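Local structure of NAD-dependent dehydrogenase (Rhizobium meliloti, 4Z0P) at residues A[104-109]-A[231-236]; A[111-116]-A[277-282]; A[154-159]-A[164-169]; A[178-183]-A[191-196]. The protein reduces glyoxylate and hydroxypyruvate with NADPH as the hydride donor, and is caught here with the cofactor and oxalate bound. One frame throughout, in Å; residues are numbered along the deposited sequence.

How the interactions relate
Interactions 1 and 2 lie about two turns apart on helix 97-115, their centres about 10 Å apart, and both face the parallel sheet of the NADPH-binding domain; a probable hydrogen bond from Trp106 NE1 to Thr281 OG1, 3.2 Å, ties them. Interaction 1 alone reaches both NADPH and the oxalate beside its nicotinamide, whereas interaction 3 meets the adenine end through Trp169. Ser104 OG lies 2.7 Å from Asp154 OD2, so helices 97-115 and 150-161 are joined between interactions 1 and 3. Interaction 4 lies at the edge strand 180-182, about 9 Å from interaction 3 centre to centre, where Lys165 NZ and Glu180 OE2 form a 2.6 Å salt bridge.

Interaction 1 of 4, residues A[104-109]-A[231-236]; sequences SEWVMM and INAGRG. With NDP (NADPH dihydro-nicotinamide-adenine-dinucleotide phosphate), chain H; OXD (oxalic acid), chain C.
Trp106 on helix 97-115 lays the six-membered end of its indole against Ile231 and Ala233, where strand 229-232 of the Rossmann-type domain runs out into the loop that meets the nicotinamide end of NADPH. With CG anti to the backbone N (chi1 -177°), the ring extends from the helix toward the strand end. CZ3 does most of the touching: it lies 3.5 Å from Ile231 CG2 and equally 3.5 Å from Ala233 CB, so one ring corner fills the notch between two side chains that point to the same side of the chain. CH2 comes obliquely to the carbonyl oxygen of the intervening Asn232, whose own side chain turns away. NE1 is hydrogen-bonded to Thr281, and Asp259 also touches the Trp106 side chain.

No hydrogen bond crosses between the helix and this chain end; the polar work is done beyond the apolar contact. Asn232 OD1 takes the amide of Gly234 in an Asx turn, which shapes the loop, while ND2 is held by Gln239. Ala233 O then accepts the nicotinamide carboxamide, N7N of NADPH, at 2.9 Å. Further on, Arg235 holds the oxalate, its NE paired with Asp78. The ribose oxygen O2D of NADPH lies over one face of its guanidinium, and NH1 and NH2 each bond an oxalate oxygen, O6 and O5 respectively, at 2.8 Å.

Interaction 2 of 4, residues A[111-116]-A[277-282]; sequences CLLHLR and NVYVTP
Tyr279 sets its ring against Leu113 and His114 of helix 97-115, meeting one with a face and the other with an edge. Leu113 CD1 sits over one face, 4.0 Å from the centroid of the Tyr279 ring and only 9° off its normal, a CH-pi contact. The CD2-CE2 edge of the same ring points at the face of the His114 imidazole in an offset edge-to-face pair, with planes at 76° and centroids 5.2 Å apart. Here Tyr279 CD2 approaches His114 NE2 to 3.7 Å, and CE2 comes as close to CE1. Asn277 O meets the imidazole at its rim, near the ring plane.

The phenol end is linked to the helix backbone through a water that lies 2.7 Å from Tyr279 OH and donates to Leu113 O at 3.1 Å. The contact packs the last turn of the helix onto strand 278-280, an outermost strand of the parallel Rossmann-type sheet within this chain.

Further out, each aromatic group has a second support. His114 NE2 is hydrogen-bonded to Ser257 on the neighbouring strand 255-258, which fixes the imidazole's rotation as it receives the tyrosine edge. Arg119 makes a cation-pi contact with Tyr279, and a second bound oxalate, remote from the nicotinamide, also touches this tyrosine. Leu113 packs in addition against Leu113 of the second subunit.

Interaction 3 of 4, residues A[154-159]-A[164-169]; sequences DAARKL and FKVIGW. With NDP (NADPH dihydro-nicotinamide-adenine-dinucleotide phosphate), chain H.
Leu159 gives the largest share of this contact, reaching from helix 150-161 toward the start of strand 165-169. Its CB lies 3.8 Å from Val166 CG2. Beyond it, CG stands anti to the carbonyl carbon (chi1 -71°) and sends CD2 to Phe164, where it meets CD2 of that ring at 3.8 Å and CE2 slightly farther off. The backbone oxygen of Leu159 lies at the edge of the same phenyl ring and accepts the amide of Phe164 at 3.2 Å, bent to 139° at the hydrogen, which ties the last turn of the helix to the residue just before the strand. One turn earlier, Ala156 CB rests 3.8 Å from the other valine branch, Val166 CG1. At the strand's far end Trp169 leaves the helix behind and places CH2 3.4 Å from C2A of the NADPH adenine. Strand 142-146, helix 150-161 and strand 165-169 together form the beta-alpha-beta crossover characteristic of the Rossmann fold's dinucleotide site.

Interaction 4 of 4, residues A[178-183]-A[191-196]; sequences GVETYD and LGRTDF
The Arg193 guanidinium is met along its edge: Tyr182 OH and the Glu180 carboxylate both lie near its plane. Seen from the tyrosine, NH1 also comes in at the ring's edge, close to the ring plane, with the ring and guanidinium planes steeply inclined to each other.

Arg193 grips Glu180 end-on with two nitrogens, one to each oxygen. NH1 bonds OE1 at 2.9 Å, arriving from above the carboxylate plane, while NH2 bonds OE2 at 3.1 Å on its syn side in the straighter of the two salt-bridge bonds (168° at the hydrogen). The planes of carboxylate and guanidinium are 40° apart, so the pairing is twisted rather than flat. NH1 spends its second hydrogen on Tyr182 OH, at 2.8 Å, and Arg193 CD lies 3.2 Å from the same oxygen. A bend at chi3 (64°) in an otherwise extended chain brings the guanidinium to both partners.

Glu180 OE2 has another cation, Lys165, and its carboxylate probably offsets the closeness of that ammonium to Arg193. Ile167 of strand 165-169 also touches the side chains of Glu180 and Arg193. The contact thus bridges the surface between strand 180-182, outermost in the parallel Rossmann-type sheet within this chain, and the end of helix 187-193, whose Ala189 and Phe190 pack on Tyr182.

Interaction 1 of 4, residues A[104-109]-A[231-236]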
# COMPACT_ATOMS: atom_id res chain seq x y z
N SER A 104 -1.46 -5.57 8.64
CA SER A 104 -2.28 -5.08 7.57
C SER A 104 -1.56 -4.10 6.67
O SER A 104 -1.78 -4.11 5.46
CB SER A 104 -3.58 -4.50 8.10
OG SER A 104 -4.37 -5.58 8.62
N GLU A 105 -0.66 -3.30 7.24
CA GLU A 105 0.22 -2.46 6.42
C GLU A 105 1.03 -3.29 5.45
O GLU A 105 1.13 -2.97 4.27
CB GLU A 105 1.21 -1.69 7.27
CG GLU A 105 0.63 -0.63 8.19
CD GLU A 105 1.64 -0.14 9.23
OE1 GLU A 105 2.82 -0.56 9.17
OE2 GLU A 105 1.23 0.60 10.15
N TRP A 106 1.65 -4.35 5.95
CA TRP A 106 2.53 -5.15 5.11
C TRP A 106 1.73 -5.87 4.01
O TRP A 106 2.14 -5.90 2.85
CB TRP A 106 3.33 -6.15 5.97
CG TRP A 106 4.33 -6.98 5.19
CD1 TRP A 106 5.66 -6.72 5.02
CD2 TRP A 106 4.07 -8.21 4.48
NE1 TRP A 106 6.25 -7.72 4.26
CE2 TRP A 106 5.30 -8.63 3.91
CE3 TRP A 106 2.94 -9.00 4.30
CZ2 TRP A 106 5.40 -9.82 3.15
CZ3 TRP A 106 3.04 -10.18 3.57
CH2 TRP A 106 4.28 -10.58 3.00
N VAL A 107 0.58 -6.43 4.37
CA VAL A 107 -0.27 -7.14 3.41
C VAL A 107 -0.75 -6.16 2.32
O VAL A 107 -0.67 -6.45 1.14
CB VAL A 107 -1.46 -7.85 4.09
CG1 VAL A 107 -2.41 -8.45 3.06
CG2 VAL A 107 -0.95 -8.95 5.01
N MET A 108 -1.23 -5.00 2.74
CA MET A 108 -1.68 -3.98 1.79
C MET A 108 -0.53 -3.59 0.88
O MET A 108 -0.72 -3.46 -0.34
CB MET A 108 -2.17 -2.74 2.56
CG MET A 108 -2.66 -1.59 1.67
SD MET A 108 -4.12 -2.02 0.68
CE MET A 108 -5.31 -2.20 2.01
N MET A 109 0.66 -3.39 1.44
CA MET A 109 1.81 -3.01 0.60
C MET A 109 2.08 -4.06 -0.46
O MET A 109 2.31 -3.72 -1.63
CB MET A 109 3.05 -2.77 1.43
CG MET A 109 4.19 -2.21 0.61
SD MET A 109 5.59 -1.69 1.64
CE MET A 109 6.10 -3.25 2.19
N ILE A 231 1.68 -14.65 -1.55
CA ILE A 231 2.15 -13.72 -0.52
C ILE A 231 2.05 -14.43 0.81
O ILE A 231 0.94 -14.89 1.19
CB ILE A 231 1.27 -12.46 -0.50
CG1 ILE A 231 1.43 -11.68 -1.81
CG2 ILE A 231 1.55 -11.58 0.73
CD1 ILE A 231 0.26 -10.75 -2.05
N ASN A 232 3.17 -14.64 1.50
CA ASN A 232 3.13 -15.33 2.79
C ASN A 232 3.77 -14.56 3.92
O ASN A 232 4.95 -14.20 3.84
CB ASN A 232 3.77 -16.72 2.71
CG ASN A 232 3.48 -17.59 3.94
OD1 ASN A 232 2.58 -17.33 4.74
ND2 ASN A 232 4.24 -18.65 4.08
N ALA A 233 3.00 -14.31 4.96
CA ALA A 233 3.53 -13.74 6.20
C ALA A 233 3.09 -14.51 7.43
O ALA A 233 3.14 -13.97 8.55
CB ALA A 233 3.15 -12.27 6.34
N GLY A 234 2.72 -15.77 7.23
CA GLY A 234 2.39 -16.65 8.34
C GLY A 234 3.65 -17.27 8.91
O GLY A 234 4.34 -16.67 9.76
N ARG A 235 3.97 -18.47 8.43
CA ARG A 235 5.21 -19.13 8.81
C ARG A 235 5.82 -19.83 7.62
O ARG A 235 5.10 -20.37 6.77
CB ARG A 235 4.94 -20.17 9.89
CG ARG A 235 4.68 -19.59 11.27
CD ARG A 235 5.96 -19.08 11.87
NE ARG A 235 5.82 -18.50 13.19
CZ ARG A 235 5.58 -17.23 13.45
NH1 ARG A 235 5.38 -16.34 12.48
NH2 ARG A 235 5.53 -16.83 14.71
N GLY A 236 7.14 -19.85 7.58
CA GLY A 236 7.88 -20.51 6.52
C GLY A 236 7.66 -21.99 6.40
O GLY A 236 7.62 -22.54 5.30
PA NDP H . -5.42 -16.59 14.81
O1A NDP H . -5.32 -17.78 15.75
O2A NDP H . -6.28 -15.44 15.23
O5B NDP H . -5.96 -17.16 13.43
C5B NDP H . -5.52 -18.36 12.84
C4B NDP H . -6.43 -18.68 11.69
O4B NDP H . -5.87 -19.80 11.01
C3B NDP H . -7.84 -19.08 12.10
O3B NDP H . -8.75 -18.57 11.13
C2B NDP H . -7.80 -20.60 12.04
O2B NDP H . -9.04 -21.22 11.78
C1B NDP H . -6.88 -20.78 10.86
N9A NDP H . -6.33 -22.14 10.85
C8A NDP H . -5.47 -22.73 11.70
N7A NDP H . -5.19 -23.98 11.39
C5A NDP H . -5.92 -24.20 10.26
C6A NDP H . -6.08 -25.34 9.43
N6A NDP H . -5.44 -26.50 9.66
N1A NDP H . -6.91 -25.23 8.35
C2A NDP H . -7.55 -24.07 8.13
N3A NDP H . -7.48 -22.95 8.85
C4A NDP H . -6.63 -23.08 9.90
O3 NDP H . -3.88 -16.17 14.53
PN NDP H . -3.45 -14.67 14.09
O1N NDP H . -4.32 -14.20 12.97
O2N NDP H . -3.28 -13.81 15.28
O5D NDP H . -1.97 -15.01 13.60
C5D NDP H . -1.79 -15.87 12.50
C4D NDP H . -0.32 -16.24 12.35
O4D NDP H . 0.42 -15.15 11.78
C3D NDP H . 0.45 -16.53 13.63
O3D NDP H . 0.18 -17.87 14.09
C2D NDP H . 1.91 -16.34 13.27
O2D NDP H . 2.49 -17.58 12.81
C1D NDP H . 1.79 -15.37 12.06
N1N NDP H . 2.43 -14.07 12.31
C2N NDP H . 3.52 -13.66 11.55
C3N NDP H . 4.11 -12.45 11.75
C7N NDP H . 5.18 -11.90 10.85
O7N NDP H . 5.86 -10.94 11.26
N7N NDP H . 5.40 -12.45 9.67
C4N NDP H . 3.64 -11.58 12.86
C5N NDP H . 2.49 -12.11 13.63
C6N NDP H . 1.93 -13.27 13.35
P2B NDP H . -10.18 -21.32 12.91
O1X NDP H . -10.70 -19.91 13.02
O2X NDP H . -11.17 -22.27 12.27
O3X NDP H . -9.53 -21.83 14.14
C1 OXD C . 4.81 -13.33 15.60
C2 OXD C . 5.96 -13.19 14.72
O3 OXD C . 4.36 -12.33 16.21
O4 OXD C . 6.81 -12.32 14.95
O5 OXD C . 4.32 -14.47 15.74
O6 OXD C . 6.08 -13.95 13.74

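Interaction 2 of 4, residues A[111-116]-A[277-282]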
# COMPACT_ATOMS: atom_id res chain seq x y z
N CYS A 111 0.02 -6.35 -1.75
CA CYS A 111 -1.05 -6.40 -2.75
C CYS A 111 -0.94 -5.20 -3.73
O CYS A 111 -1.19 -5.35 -4.92
CB CYS A 111 -2.43 -6.45 -2.10
SG CYS A 111 -2.70 -8.06 -1.26
N LEU A 112 -0.59 -4.01 -3.22
CA LEU A 112 -0.40 -2.86 -4.10
C LEU A 112 0.83 -2.97 -4.98
O LEU A 112 0.76 -2.64 -6.19
CB LEU A 112 -0.41 -1.56 -3.30
CG LEU A 112 -1.74 -1.20 -2.65
CD1 LEU A 112 -1.57 -0.01 -1.71
CD2 LEU A 112 -2.84 -0.95 -3.67
N LEU A 113 1.94 -3.46 -4.43
CA LEU A 113 3.17 -3.65 -5.22
C LEU A 113 2.91 -4.57 -6.40
O LEU A 113 3.35 -4.30 -7.52
CB LEU A 113 4.29 -4.22 -4.35
CG LEU A 113 5.01 -3.29 -3.37
CD1 LEU A 113 5.90 -4.14 -2.47
CD2 LEU A 113 5.85 -2.31 -4.15
N HIS A 114 2.19 -5.67 -6.16
CA HIS A 114 1.86 -6.59 -7.26
C HIS A 114 0.80 -6.02 -8.21
O HIS A 114 0.98 -6.06 -9.43
CB HIS A 114 1.47 -7.95 -6.69
CG HIS A 114 2.63 -8.66 -6.08
ND1 HIS A 114 3.65 -9.22 -6.81
CD2 HIS A 114 2.92 -8.90 -4.79
CE1 HIS A 114 4.53 -9.78 -5.99
NE2 HIS A 114 4.10 -9.60 -4.76
N LEU A 115 -0.25 -5.42 -7.68
CA LEU A 115 -1.30 -4.82 -8.51
C LEU A 115 -0.72 -3.77 -9.44
O LEU A 115 -1.02 -3.73 -10.63
CB LEU A 115 -2.37 -4.16 -7.67
CG LEU A 115 -3.45 -3.34 -8.40
CD1 LEU A 115 -4.33 -4.27 -9.24
CD2 LEU A 115 -4.25 -2.50 -7.41
N ARG A 116 0.08 -2.89 -8.86
CA ARG A 116 0.59 -1.72 -9.57
C ARG A 116 1.92 -1.97 -10.31
O ARG A 116 2.56 -1.05 -10.78
CB ARG A 116 0.67 -0.53 -8.61
CG ARG A 116 -0.66 -0.10 -8.00
CD ARG A 116 -1.76 0.27 -9.00
NE ARG A 116 -1.34 1.45 -9.73
CZ ARG A 116 -1.91 2.66 -9.67
NH1 ARG A 116 -3.04 2.86 -9.02
NH2 ARG A 116 -1.33 3.66 -10.31
N ASN A 277 10.67 -11.14 -9.58
CA ASN A 277 9.31 -10.85 -9.11
C ASN A 277 9.05 -11.41 -7.71
O ASN A 277 7.91 -11.72 -7.39
CB ASN A 277 8.26 -11.33 -10.11
CG ASN A 277 8.34 -10.59 -11.44
OD1 ASN A 277 8.23 -9.36 -11.48
ND2 ASN A 277 8.52 -11.34 -12.54
N VAL A 278 10.10 -11.49 -6.89
CA VAL A 278 9.99 -11.85 -5.48
C VAL A 278 10.45 -10.72 -4.60
O VAL A 278 11.55 -10.19 -4.79
CB VAL A 278 10.81 -13.11 -5.11
CG1 VAL A 278 10.59 -13.45 -3.64
CG2 VAL A 278 10.37 -14.29 -5.97
N TYR A 279 9.60 -10.36 -3.64
CA TYR A 279 9.96 -9.41 -2.60
C TYR A 279 10.30 -10.14 -1.32
O TYR A 279 9.46 -10.86 -0.79
CB TYR A 279 8.82 -8.47 -2.28
CG TYR A 279 8.41 -7.59 -3.42
CD1 TYR A 279 9.19 -6.50 -3.78
CD2 TYR A 279 7.30 -7.87 -4.18
CE1 TYR A 279 8.81 -5.67 -4.81
CE2 TYR A 279 6.91 -7.06 -5.25
CZ TYR A 279 7.68 -5.95 -5.57
OH TYR A 279 7.29 -5.14 -6.59
N VAL A 280 11.51 -9.96 -0.82
CA VAL A 280 11.94 -10.62 0.42
C VAL A 280 12.02 -9.59 1.55
O VAL A 280 12.68 -8.57 1.40
CB VAL A 280 13.35 -11.27 0.26
CG1 VAL A 280 13.92 -11.77 1.58
CG2 VAL A 280 13.30 -12.38 -0.77
N THR A 281 11.38 -9.90 2.67
CA THR A 281 11.56 -9.16 3.90
C THR A 281 11.93 -10.12 5.02
O THR A 281 11.52 -11.29 4.99
CB THR A 281 10.33 -8.28 4.26
OG1 THR A 281 9.11 -9.04 4.19
CG2 THR A 281 10.27 -7.05 3.36
N PRO A 282 12.73 -9.64 5.99
CA PRO A 282 13.33 -10.57 6.97
C PRO A 282 12.47 -10.82 8.21
O PRO A 282 12.86 -10.49 9.34
CB PRO A 282 14.65 -9.88 7.29
CG PRO A 282 14.30 -8.40 7.20
CD PRO A 282 13.44 -8.34 5.97
O HOH W 1 5.71 -5.97 -8.55

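Interaction 3 of 4, residues A[154-159]-A[164-169]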
# COMPACT_ATOMS: atom_id res chain seq x y z
N ASP A 154 -8.57 -8.53 9.78
CA ASP A 154 -8.23 -7.12 9.66
C ASP A 154 -7.70 -6.82 8.27
O ASP A 154 -8.09 -5.81 7.67
CB ASP A 154 -7.22 -6.68 10.73
CG ASP A 154 -7.10 -5.18 10.81
OD1 ASP A 154 -8.08 -4.58 11.26
OD2 ASP A 154 -6.04 -4.59 10.45
N ALA A 155 -6.81 -7.68 7.75
CA ALA A 155 -6.27 -7.49 6.41
C ALA A 155 -7.40 -7.55 5.37
O ALA A 155 -7.44 -6.72 4.45
CB ALA A 155 -5.18 -8.50 6.11
N ALA A 156 -8.31 -8.52 5.51
CA ALA A 156 -9.43 -8.64 4.55
C ALA A 156 -10.26 -7.35 4.50
O ALA A 156 -10.59 -6.87 3.41
CB ALA A 156 -10.32 -9.81 4.92
N ARG A 157 -10.61 -6.82 5.67
CA ARG A 157 -11.46 -5.62 5.72
C ARG A 157 -10.75 -4.44 5.07
O ARG A 157 -11.35 -3.68 4.30
CB ARG A 157 -11.86 -5.28 7.15
CG ARG A 157 -12.80 -6.26 7.83
CD ARG A 157 -13.19 -5.78 9.24
NE ARG A 157 -12.04 -5.61 10.17
CZ ARG A 157 -11.64 -6.49 11.11
NH1 ARG A 157 -12.28 -7.63 11.31
NH2 ARG A 157 -10.58 -6.22 11.89
N LYS A 158 -9.46 -4.28 5.39
CA LYS A 158 -8.70 -3.17 4.83
C LYS A 158 -8.49 -3.28 3.33
O LYS A 158 -8.61 -2.28 2.62
CB LYS A 158 -7.40 -2.97 5.60
CG LYS A 158 -7.67 -2.32 6.95
CD LYS A 158 -6.54 -2.39 7.91
CE LYS A 158 -6.78 -1.58 9.16
NZ LYS A 158 -5.73 -1.78 10.16
N LEU A 159 -8.18 -4.47 2.84
CA LEU A 159 -8.06 -4.67 1.41
C LEU A 159 -9.36 -4.36 0.69
O LEU A 159 -9.35 -3.69 -0.35
CB LEU A 159 -7.61 -6.09 1.10
CG LEU A 159 -6.19 -6.41 1.46
CD1 LEU A 159 -6.02 -7.93 1.52
CD2 LEU A 159 -5.19 -5.79 0.49
N PHE A 164 -10.07 -3.91 -3.45
CA PHE A 164 -9.89 -5.29 -3.86
C PHE A 164 -11.16 -6.11 -3.63
O PHE A 164 -11.93 -5.85 -2.71
CB PHE A 164 -8.75 -5.96 -3.10
CG PHE A 164 -7.38 -5.46 -3.48
CD1 PHE A 164 -6.74 -5.98 -4.60
CD2 PHE A 164 -6.71 -4.51 -2.71
CE1 PHE A 164 -5.49 -5.53 -4.98
CE2 PHE A 164 -5.45 -4.06 -3.09
CZ PHE A 164 -4.83 -4.57 -4.22
N LYS A 165 -11.38 -7.10 -4.49
CA LYS A 165 -12.32 -8.16 -4.17
C LYS A 165 -11.60 -9.07 -3.21
O LYS A 165 -10.46 -9.47 -3.47
CB LYS A 165 -12.73 -8.91 -5.45
CG LYS A 165 -13.68 -10.07 -5.21
CD LYS A 165 -15.14 -9.63 -5.16
CE LYS A 165 -16.06 -10.81 -4.91
NZ LYS A 165 -15.87 -11.39 -3.56
N VAL A 166 -12.25 -9.45 -2.12
CA VAL A 166 -11.58 -10.24 -1.09
C VAL A 166 -12.43 -11.42 -0.71
O VAL A 166 -13.63 -11.27 -0.47
CB VAL A 166 -11.27 -9.39 0.17
CG1 VAL A 166 -10.49 -10.23 1.17
CG2 VAL A 166 -10.48 -8.15 -0.18
N ILE A 167 -11.80 -12.57 -0.63
CA ILE A 167 -12.43 -13.76 -0.07
C ILE A 167 -11.48 -14.39 0.95
O ILE A 167 -10.28 -14.18 0.89
CB ILE A 167 -12.82 -14.78 -1.17
CG1 ILE A 167 -11.59 -15.25 -1.99
CG2 ILE A 167 -13.87 -14.18 -2.09
CD1 ILE A 167 -11.89 -16.25 -3.09
N GLY A 168 -12.05 -15.21 1.83
CA GLY A 168 -11.28 -15.82 2.92
C GLY A 168 -11.52 -17.31 3.07
O GLY A 168 -12.59 -17.81 2.70
N TRP A 169 -10.53 -17.99 3.64
CA TRP A 169 -10.62 -19.42 3.91
C TRP A 169 -10.04 -19.72 5.28
O TRP A 169 -9.01 -19.16 5.67
CB TRP A 169 -9.88 -20.20 2.83
CG TRP A 169 -9.85 -21.68 3.04
CD1 TRP A 169 -10.79 -22.59 2.62
CD2 TRP A 169 -8.83 -22.44 3.70
NE1 TRP A 169 -10.41 -23.87 2.97
CE2 TRP A 169 -9.22 -23.80 3.66
CE3 TRP A 169 -7.63 -22.11 4.34
CZ2 TRP A 169 -8.42 -24.83 4.19
CZ3 TRP A 169 -6.85 -23.13 4.88
CH2 TRP A 169 -7.25 -24.48 4.81
PA NDP H . -5.42 -16.59 14.81
O1A NDP H . -5.32 -17.78 15.75
O2A NDP H . -6.28 -15.44 15.23
O5B NDP H . -5.96 -17.16 13.43
C5B NDP H . -5.52 -18.36 12.84
C4B NDP H . -6.43 -18.68 11.69
O4B NDP H . -5.87 -19.80 11.01
C3B NDP H . -7.84 -19.08 12.10
O3B NDP H . -8.75 -18.57 11.13
C2B NDP H . -7.80 -20.60 12.04
O2B NDP H . -9.04 -21.22 11.78
C1B NDP H . -6.88 -20.78 10.86
N9A NDP H . -6.33 -22.14 10.85
C8A NDP H . -5.47 -22.73 11.70
N7A NDP H . -5.19 -23.98 11.39
C5A NDP H . -5.92 -24.20 10.26
C6A NDP H . -6.08 -25.34 9.43
N6A NDP H . -5.44 -26.50 9.66
N1A NDP H . -6.91 -25.23 8.35
C2A NDP H . -7.55 -24.07 8.13
N3A NDP H . -7.48 -22.95 8.85
C4A NDP H . -6.63 -23.08 9.90
O3 NDP H . -3.88 -16.17 14.53
PN NDP H . -3.45 -14.67 14.09
O1N NDP H . -4.32 -14.20 12.97
O2N NDP H . -3.28 -13.81 15.28
O5D NDP H . -1.97 -15.01 13.60
C5D NDP H . -1.79 -15.87 12.50
C4D NDP H . -0.32 -16.24 12.35
O4D NDP H . 0.42 -15.15 11.78
C3D NDP H . 0.45 -16.53 13.63
O3D NDP H . 0.18 -17.87 14.09
C2D NDP H . 1.91 -16.34 13.27
O2D NDP H . 2.49 -17.58 12.81
C1D NDP H . 1.79 -15.37 12.06
N1N NDP H . 2.43 -14.07 12.31
C2N NDP H . 3.52 -13.66 11.55
C3N NDP H . 4.11 -12.45 11.75
C7N NDP H . 5.18 -11.90 10.85
O7N NDP H . 5.86 -10.94 11.26
N7N NDP H . 5.40 -12.45 9.67
C4N NDP H . 3.64 -11.58 12.86
C5N NDP H . 2.49 -12.11 13.63
C6N NDP H . 1.93 -13.27 13.35
P2B NDP H . -10.18 -21.32 12.91
O1X NDP H . -10.70 -19.91 13.02
O2X NDP H . -11.17 -22.27 12.27
O3X NDP H . -9.53 -21.83 14.14

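Interaction 4 of 4, residues A[178-183]-A[191-196]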
# COMPACT_ATOMS: atom_id res chain seq x y z
N GLY A 178 -18.88 -7.95 3.77
CA GLY A 178 -18.13 -7.58 2.56
C GLY A 178 -17.05 -8.55 2.11
O GLY A 178 -16.30 -8.25 1.16
N VAL A 179 -16.95 -9.70 2.79
CA VAL A 179 -15.93 -10.71 2.51
C VAL A 179 -16.59 -12.10 2.54
O VAL A 179 -16.96 -12.59 3.60
CB VAL A 179 -14.79 -10.67 3.56
CG1 VAL A 179 -13.79 -11.80 3.31
CG2 VAL A 179 -14.08 -9.32 3.53
N GLU A 180 -16.71 -12.72 1.38
CA GLU A 180 -17.22 -14.08 1.30
C GLU A 180 -16.16 -14.99 1.89
O GLU A 180 -14.97 -14.82 1.60
CB GLU A 180 -17.45 -14.53 -0.13
CG GLU A 180 -18.44 -13.70 -0.93
CD GLU A 180 -18.30 -14.00 -2.39
OE1 GLU A 180 -18.61 -15.15 -2.75
OE2 GLU A 180 -17.81 -13.12 -3.15
N THR A 181 -16.57 -15.93 2.73
CA THR A 181 -15.65 -16.88 3.32
C THR A 181 -16.03 -18.32 3.03
O THR A 181 -17.20 -18.64 2.74
CB THR A 181 -15.56 -16.70 4.84
OG1 THR A 181 -16.85 -16.92 5.41
CG2 THR A 181 -15.10 -15.32 5.19
N TYR A 182 -15.02 -19.18 3.11
CA TYR A 182 -15.10 -20.59 2.81
C TYR A 182 -14.57 -21.36 4.00
O TYR A 182 -13.66 -20.91 4.67
CB TYR A 182 -14.22 -20.93 1.60
CG TYR A 182 -14.72 -20.36 0.28
CD1 TYR A 182 -14.51 -19.03 -0.07
CD2 TYR A 182 -15.40 -21.18 -0.64
CE1 TYR A 182 -14.98 -18.51 -1.27
CE2 TYR A 182 -15.87 -20.68 -1.84
CZ TYR A 182 -15.64 -19.35 -2.17
OH TYR A 182 -16.11 -18.86 -3.36
N ASP A 183 -15.15 -22.54 4.25
CA ASP A 183 -14.62 -23.46 5.27
C ASP A 183 -13.62 -24.44 4.64
O ASP A 183 -13.34 -24.35 3.47
CB ASP A 183 -15.74 -24.19 6.01
CG ASP A 183 -16.60 -25.04 5.10
OD1 ASP A 183 -16.23 -25.33 3.95
OD2 ASP A 183 -17.68 -25.44 5.57
N LEU A 191 -9.52 -21.38 -3.99
CA LEU A 191 -8.28 -21.22 -4.76
C LEU A 191 -8.56 -20.83 -6.21
O LEU A 191 -7.90 -19.94 -6.75
CB LEU A 191 -7.45 -22.51 -4.73
CG LEU A 191 -6.89 -22.90 -3.37
CD1 LEU A 191 -6.35 -24.32 -3.41
CD2 LEU A 191 -5.79 -21.94 -2.91
N GLY A 192 -9.56 -21.47 -6.83
CA GLY A 192 -9.87 -21.22 -8.22
C GLY A 192 -10.35 -19.81 -8.52
O GLY A 192 -10.28 -19.36 -9.66
N ARG A 193 -10.81 -19.09 -7.49
CA ARG A 193 -11.21 -17.69 -7.60
C ARG A 193 -10.09 -16.70 -7.26
O ARG A 193 -10.24 -15.50 -7.51
CB ARG A 193 -12.34 -17.39 -6.64
CG ARG A 193 -13.65 -18.06 -7.00
CD ARG A 193 -14.71 -17.65 -5.99
NE ARG A 193 -15.00 -16.22 -6.05
CZ ARG A 193 -15.79 -15.57 -5.20
NH1 ARG A 193 -16.37 -16.19 -4.18
NH2 ARG A 193 -16.00 -14.27 -5.36
N THR A 194 -8.97 -17.18 -6.72
CA THR A 194 -7.98 -16.32 -6.12
C THR A 194 -6.88 -15.94 -7.11
O THR A 194 -6.24 -16.81 -7.66
CB THR A 194 -7.37 -16.98 -4.87
OG1 THR A 194 -8.40 -17.09 -3.89
CG2 THR A 194 -6.22 -16.14 -4.31
N ASP A 195 -6.67 -14.64 -7.28
CA ASP A 195 -5.54 -14.11 -8.06
C ASP A 195 -4.30 -13.86 -7.22
O ASP A 195 -3.18 -14.16 -7.64
CB ASP A 195 -5.93 -12.79 -8.75
CG ASP A 195 -7.15 -12.91 -9.64
OD1 ASP A 195 -7.17 -13.84 -10.50
OD2 ASP A 195 -8.12 -12.08 -9.51
N PHE A 196 -4.47 -13.22 -6.07
CA PHE A 196 -3.39 -12.98 -5.11
C PHE A 196 -3.71 -13.79 -3.86
O PHE A 196 -4.67 -13.47 -3.15
CB PHE A 196 -3.29 -11.51 -4.66
CG PHE A 196 -2.85 -10.50 -5.72
CD1 PHE A 196 -2.58 -10.84 -7.04
CD2 PHE A 196 -2.74 -9.16 -5.34
CE1 PHE A 196 -2.19 -9.86 -7.96
CE2 PHE A 196 -2.37 -8.18 -6.26
CZ PHE A 196 -2.09 -8.53 -7.56